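Tol-Pal system protein TolB (Acinetobacter baumannii, PDB 7MX5) probably acts as the periplasmic component of the Tol-Pal system, which is thought to maintain outer membrane integrity and play a part in outer membrane invagination during cell division. Local coordinates at residues 360-365 with 371-376; 36-41 with 156-161. One frame throughout, in Å; residues are numbered along the deposited sequence.

Contact 1: residues 360-365 with 371-376; sequences VVYATR and LLSIMS
Tyr362 lays its ring against Ser373, its partner in a hydrogen-bonded pair of two antiparallel strands. Ser373 CB is the bump under one ring face. It sits 3.8 Å from the centroid of the Tyr362 ring and 29° off the ring normal, a CH-pi contact. A chi1 of 62° sets Tyr362 CG between the backbone N and the carbonyl carbon, which swings the ring over the neighbouring strand. Met375 CB lies at the ring edge, near its plane. Beyond the ring, the phenol OH binds a water that also reaches Ser373 OG through a weak bond. The stronger partner of Ser373 OG is Asn384, on the next strand.

On this same face of the sheet, Thr364 and Leu371 run alongside each other. Thr364 CG2 meets Leu371 CD1 at 3.6 Å and is also near Ser373 OG. At the far end Val360 CG1 rests beside Met375 CB, while the end of Met375 leads away from strand 360-365. On the other face, the two strands contribute only aliphatic side chains: Val361, Ala363, Leu372 and Ile374. Val361 and Ile374 slant across each other there, with Val361 CG2 3.7 Å from Ile374 CG1. Ala363 is small, and Leu372 CD2 fills the place beside its methyl at 3.9 Å from Ala363 CB.

Six backbone hydrogen bonds fix the register, two for each of the pairs Val360-Met375, Tyr362-Ser373 and Thr364-Leu371. The bond from Ser373 N to Tyr362 O is 2.9 Å long and nearly straight, at 171°. All ten touching residues are buried. Val360, Tyr362 and Met375 pack on strand 339-344, and Val361 and Leu372 on strand 391-397. This is the beta hairpin of a propeller blade, with a neighbouring blade against each face, as in the WD40-like repeats of TolB.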
# COMPACT_ATOMS: atom_id res chain seq x y z
N VAL A 360 -2.68 -0.68 5.66
CA VAL A 360 -3.46 0.20 4.79
C VAL A 360 -2.78 1.57 4.78
O VAL A 360 -2.35 2.07 5.82
CB VAL A 360 -4.93 0.30 5.25
CG1 VAL A 360 -5.02 0.76 6.70
CG2 VAL A 360 -5.71 1.24 4.34
N VAL A 361 -2.67 2.15 3.59
CA VAL A 361 -2.06 3.46 3.42
C VAL A 361 -3.14 4.45 3.01
O VAL A 361 -4.09 4.11 2.30
CB VAL A 361 -0.90 3.43 2.40
CG1 VAL A 361 -1.42 3.11 1.00
CG2 VAL A 361 -0.13 4.74 2.40
N TYR A 362 -2.99 5.69 3.47
CA TYR A 362 -3.94 6.75 3.16
C TYR A 362 -3.25 8.09 3.32
O TYR A 362 -2.21 8.20 3.97
CB TYR A 362 -5.19 6.66 4.06
CG TYR A 362 -4.90 6.82 5.53
CD1 TYR A 362 -4.36 5.78 6.27
CD2 TYR A 362 -5.16 8.02 6.19
CE1 TYR A 362 -4.09 5.92 7.62
CE2 TYR A 362 -4.89 8.17 7.53
CZ TYR A 362 -4.36 7.12 8.25
OH TYR A 362 -4.09 7.27 9.59
N ALA A 363 -3.85 9.11 2.72
CA ALA A 363 -3.32 10.47 2.77
C ALA A 363 -4.09 11.28 3.80
O ALA A 363 -5.33 11.27 3.80
CB ALA A 363 -3.40 11.14 1.40
N THR A 364 -3.37 11.98 4.66
CA THR A 364 -3.97 12.81 5.70
C THR A 364 -3.06 13.99 5.98
O THR A 364 -2.06 14.20 5.29
CB THR A 364 -4.24 11.98 6.97
OG1 THR A 364 -4.81 12.82 7.98
CG2 THR A 364 -2.95 11.37 7.49
N ARG A 365 -3.41 14.78 7.00
CA ARG A 365 -2.63 15.95 7.38
C ARG A 365 -2.47 15.97 8.89
O ARG A 365 -3.46 15.88 9.62
CB ARG A 365 -3.29 17.24 6.90
CG ARG A 365 -3.28 17.44 5.39
CD ARG A 365 -4.21 18.56 4.97
NE ARG A 365 -4.31 18.68 3.52
CZ ARG A 365 -5.02 19.60 2.89
NH1 ARG A 365 -5.71 20.51 3.56
NH2 ARG A 365 -5.04 19.61 1.56
N LEU A 371 0.90 14.33 4.58
CA LEU A 371 1.69 13.12 4.71
C LEU A 371 0.87 11.89 4.34
O LEU A 371 -0.36 11.94 4.26
CB LEU A 371 2.24 12.97 6.14
CG LEU A 371 1.22 13.06 7.28
CD1 LEU A 371 0.67 11.69 7.65
CD2 LEU A 371 1.84 13.73 8.49
N LEU A 372 1.58 10.79 4.13
CA LEU A 372 0.98 9.47 4.02
C LEU A 372 1.08 8.76 5.37
O LEU A 372 2.07 8.90 6.08
CB LEU A 372 1.68 8.63 2.95
CG LEU A 372 1.49 9.00 1.48
CD1 LEU A 372 1.99 7.87 0.59
CD2 LEU A 372 0.04 9.32 1.18
N SER A 373 0.04 8.00 5.71
CA SER A 373 0.02 7.22 6.93
C SER A 373 -0.27 5.77 6.60
O SER A 373 -1.14 5.48 5.77
CB SER A 373 -1.02 7.76 7.92
OG SER A 373 -0.48 8.77 8.75
N ILE A 374 0.46 4.86 7.24
CA ILE A 374 0.26 3.43 7.08
C ILE A 374 -0.17 2.87 8.43
O ILE A 374 0.53 3.06 9.44
CB ILE A 374 1.52 2.72 6.57
CG1 ILE A 374 1.65 2.90 5.05
CG2 ILE A 374 1.48 1.24 6.91
CD1 ILE A 374 3.07 2.89 4.55
N MET A 375 -1.32 2.21 8.46
CA MET A 375 -1.88 1.68 9.69
C MET A 375 -2.17 0.20 9.55
O MET A 375 -2.58 -0.26 8.48
CB MET A 375 -3.17 2.41 10.07
CG MET A 375 -2.97 3.49 11.12
SD MET A 375 -4.46 3.92 12.02
CE MET A 375 -4.58 2.56 13.17
N SER A 376 -1.94 -0.55 10.62
CA SER A 376 -2.39 -1.93 10.67
C SER A 376 -3.91 -1.97 10.73
O SER A 376 -4.55 -1.10 11.33
CB SER A 376 -1.78 -2.65 11.88
OG SER A 376 -2.20 -2.05 13.09
O HOH W 1 -2.63 9.46 11.23

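Contact 2: residues 36-41 with 156-161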
# COMPACT_ATOMS: atom_id res chain seq x y z
N LEU A 36 11.36 -5.13 11.00
CA LEU A 36 10.65 -5.88 12.03
C LEU A 36 9.98 -4.95 13.03
O LEU A 36 8.91 -5.28 13.57
CB LEU A 36 11.61 -6.83 12.74
CG LEU A 36 12.17 -7.98 11.90
CD1 LEU A 36 12.70 -9.09 12.78
CD2 LEU A 36 11.10 -8.51 10.94
N ASN A 37 10.57 -3.79 13.30
CA ASN A 37 9.97 -2.82 14.20
C ASN A 37 8.83 -2.04 13.57
O ASN A 37 8.10 -1.34 14.28
CB ASN A 37 11.04 -1.85 14.72
CG ASN A 37 11.70 -2.34 15.99
OD1 ASN A 37 11.06 -2.46 17.04
ND2 ASN A 37 12.99 -2.65 15.91
N ARG A 38 8.67 -2.12 12.25
CA ARG A 38 7.54 -1.50 11.56
C ARG A 38 6.57 -2.53 11.00
O ARG A 38 5.75 -2.21 10.13
CB ARG A 38 8.03 -0.55 10.46
CG ARG A 38 8.57 -1.22 9.21
CD ARG A 38 8.77 -0.19 8.10
NE ARG A 38 9.62 -0.68 7.03
CZ ARG A 38 9.18 -1.13 5.86
NH1 ARG A 38 7.88 -1.18 5.59
NH2 ARG A 38 10.05 -1.54 4.95
N SER A 39 6.63 -3.77 11.50
CA SER A 39 5.75 -4.84 11.06
C SER A 39 4.34 -4.74 11.63
O SER A 39 3.44 -5.42 11.13
CB SER A 39 6.34 -6.20 11.43
OG SER A 39 6.31 -6.39 12.84
N GLY A 40 4.13 -3.91 12.65
CA GLY A 40 2.84 -3.84 13.31
C GLY A 40 2.51 -5.03 14.19
O GLY A 40 1.44 -5.04 14.80
N ARG A 41 3.39 -6.03 14.26
CA ARG A 41 3.15 -7.22 15.05
C ARG A 41 4.32 -7.62 15.93
O ARG A 41 4.16 -8.53 16.76
CB ARG A 41 2.80 -8.41 14.14
CG ARG A 41 1.32 -8.57 13.85
CD ARG A 41 0.99 -10.01 13.48
NE ARG A 41 1.73 -10.96 14.30
CZ ARG A 41 1.30 -12.17 14.62
NH1 ARG A 41 0.12 -12.61 14.21
NH2 ARG A 41 2.06 -12.95 15.38
N ASP A 156 9.60 2.61 -2.15
CA ASP A 156 9.45 1.42 -1.33
C ASP A 156 8.43 1.67 -0.22
O ASP A 156 7.96 2.79 -0.01
CB ASP A 156 10.79 0.99 -0.74
CG ASP A 156 11.79 0.59 -1.81
OD1 ASP A 156 11.36 0.15 -2.89
OD2 ASP A 156 13.01 0.72 -1.56
N THR A 157 8.09 0.60 0.50
CA THR A 157 7.09 0.71 1.56
C THR A 157 7.56 1.58 2.72
O THR A 157 6.73 1.99 3.53
CB THR A 157 6.72 -0.69 2.07
OG1 THR A 157 7.84 -1.28 2.74
CG2 THR A 157 6.29 -1.58 0.91
N ASP A 158 8.86 1.86 2.81
CA ASP A 158 9.39 2.78 3.81
C ASP A 158 9.70 4.15 3.23
O ASP A 158 10.27 5.00 3.93
CB ASP A 158 10.64 2.19 4.46
CG ASP A 158 11.74 1.88 3.46
OD1 ASP A 158 11.52 2.05 2.24
OD2 ASP A 158 12.84 1.47 3.90
N GLY A 159 9.34 4.39 1.97
CA GLY A 159 9.59 5.66 1.32
C GLY A 159 10.96 5.79 0.67
O GLY A 159 11.20 6.78 -0.03
N GLU A 160 11.85 4.82 0.87
CA GLU A 160 13.19 4.91 0.32
C GLU A 160 13.20 4.52 -1.15
O GLU A 160 12.29 3.85 -1.65
CB GLU A 160 14.16 4.03 1.12
CG GLU A 160 14.31 4.43 2.57
CD GLU A 160 15.06 5.75 2.75
OE1 GLU A 160 15.71 6.20 1.78
OE2 GLU A 160 14.99 6.33 3.85
N GLN A 161 14.27 4.93 -1.83
CA GLN A 161 14.46 4.68 -3.26
C GLN A 161 13.26 5.15 -4.09
O GLN A 161 12.59 4.34 -4.73
CB GLN A 161 14.73 3.20 -3.51
CG GLN A 161 15.68 2.56 -2.50
CD GLN A 161 16.64 1.58 -3.14
OE1 GLN A 161 16.30 0.42 -3.39
NE2 GLN A 161 17.86 2.04 -3.42
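Arg38 reaches across to Thr157 and joins the amino-terminal domain of TolB to its beta propeller. Arg38 lies in the loop that leads on from helix 29-37. Thr157 lies in a type I beta turn, Asp156 to Gly159, between strands 150-156 and 163-168. The arginine chain is extended from CG to NE and meets the threonine side chain at about a right angle.

Thr157 OG1 lies at the guanidinium edge and accepts from both terminal nitrogens. The bond from Arg38 NH1 to Thr157 OG1 is 2.9 Å and bent to 142°, with the oxygen tilted 20° out of the guanidinium plane. The second, from Arg38 NH2 to Thr157 OG1, is weak at 3.1 Å. The hydroxyl is also hydrogen-bonded to the carbonyl of Phe132. The stronger partner of Arg38 NH2 is Asp35, three residues back in the chain, through a salt bridge. The salt bridge ties NH2 to its own domain, while NH1 makes the stronger bond to the turn.

Asp158 covers one guanidinium face with its CB, which is 3.8 Å from Arg38 NH2 and offset toward the rim. Its carboxylate makes no salt bridge to Arg38. Asp158 OD2 is 4.2 Å from Arg38 NH2 and well out of the guanidinium plane, so the attraction is one of charge alone and probably modest. OD2 is instead paired with Arg111 of helix 110-126. His115 of that helix touches both Arg38 and Asp158.

The turn is also braced from within. Gly159 N donates to Asp156 O at 2.9 Å and closes the beta turn. A chi1 of 59° puts the Asp158 carboxylate where it can serve the backbone two residues on, an Asx turn. There Glu160 N meets Asp158 OD1 at 3.1 Å, from above the carboxylate plane.

Overall arrangement
The centres of contact 1 and contact 2 are about 13 Å apart. Along the chain, both segments of contact 2 come before those of contact 1. Contact 1 lies inside the propeller, within the sheet that contains strands 359-366 and 369-376. Contact 2 joins the amino-terminal domain to a turn of the next sheet, the one formed by strands 163-168, 150-156, 135-141 and 391-397. The two touch directly, where Ile374 CD1 packs 3.9 Å from Thr157 O. Strand 391-397 of this second sheet also packs on the hairpin. The hairpin thus touches the turn that Arg38 grips, and Phe381, in the loop after strand 369-376, touches Arg38 itself.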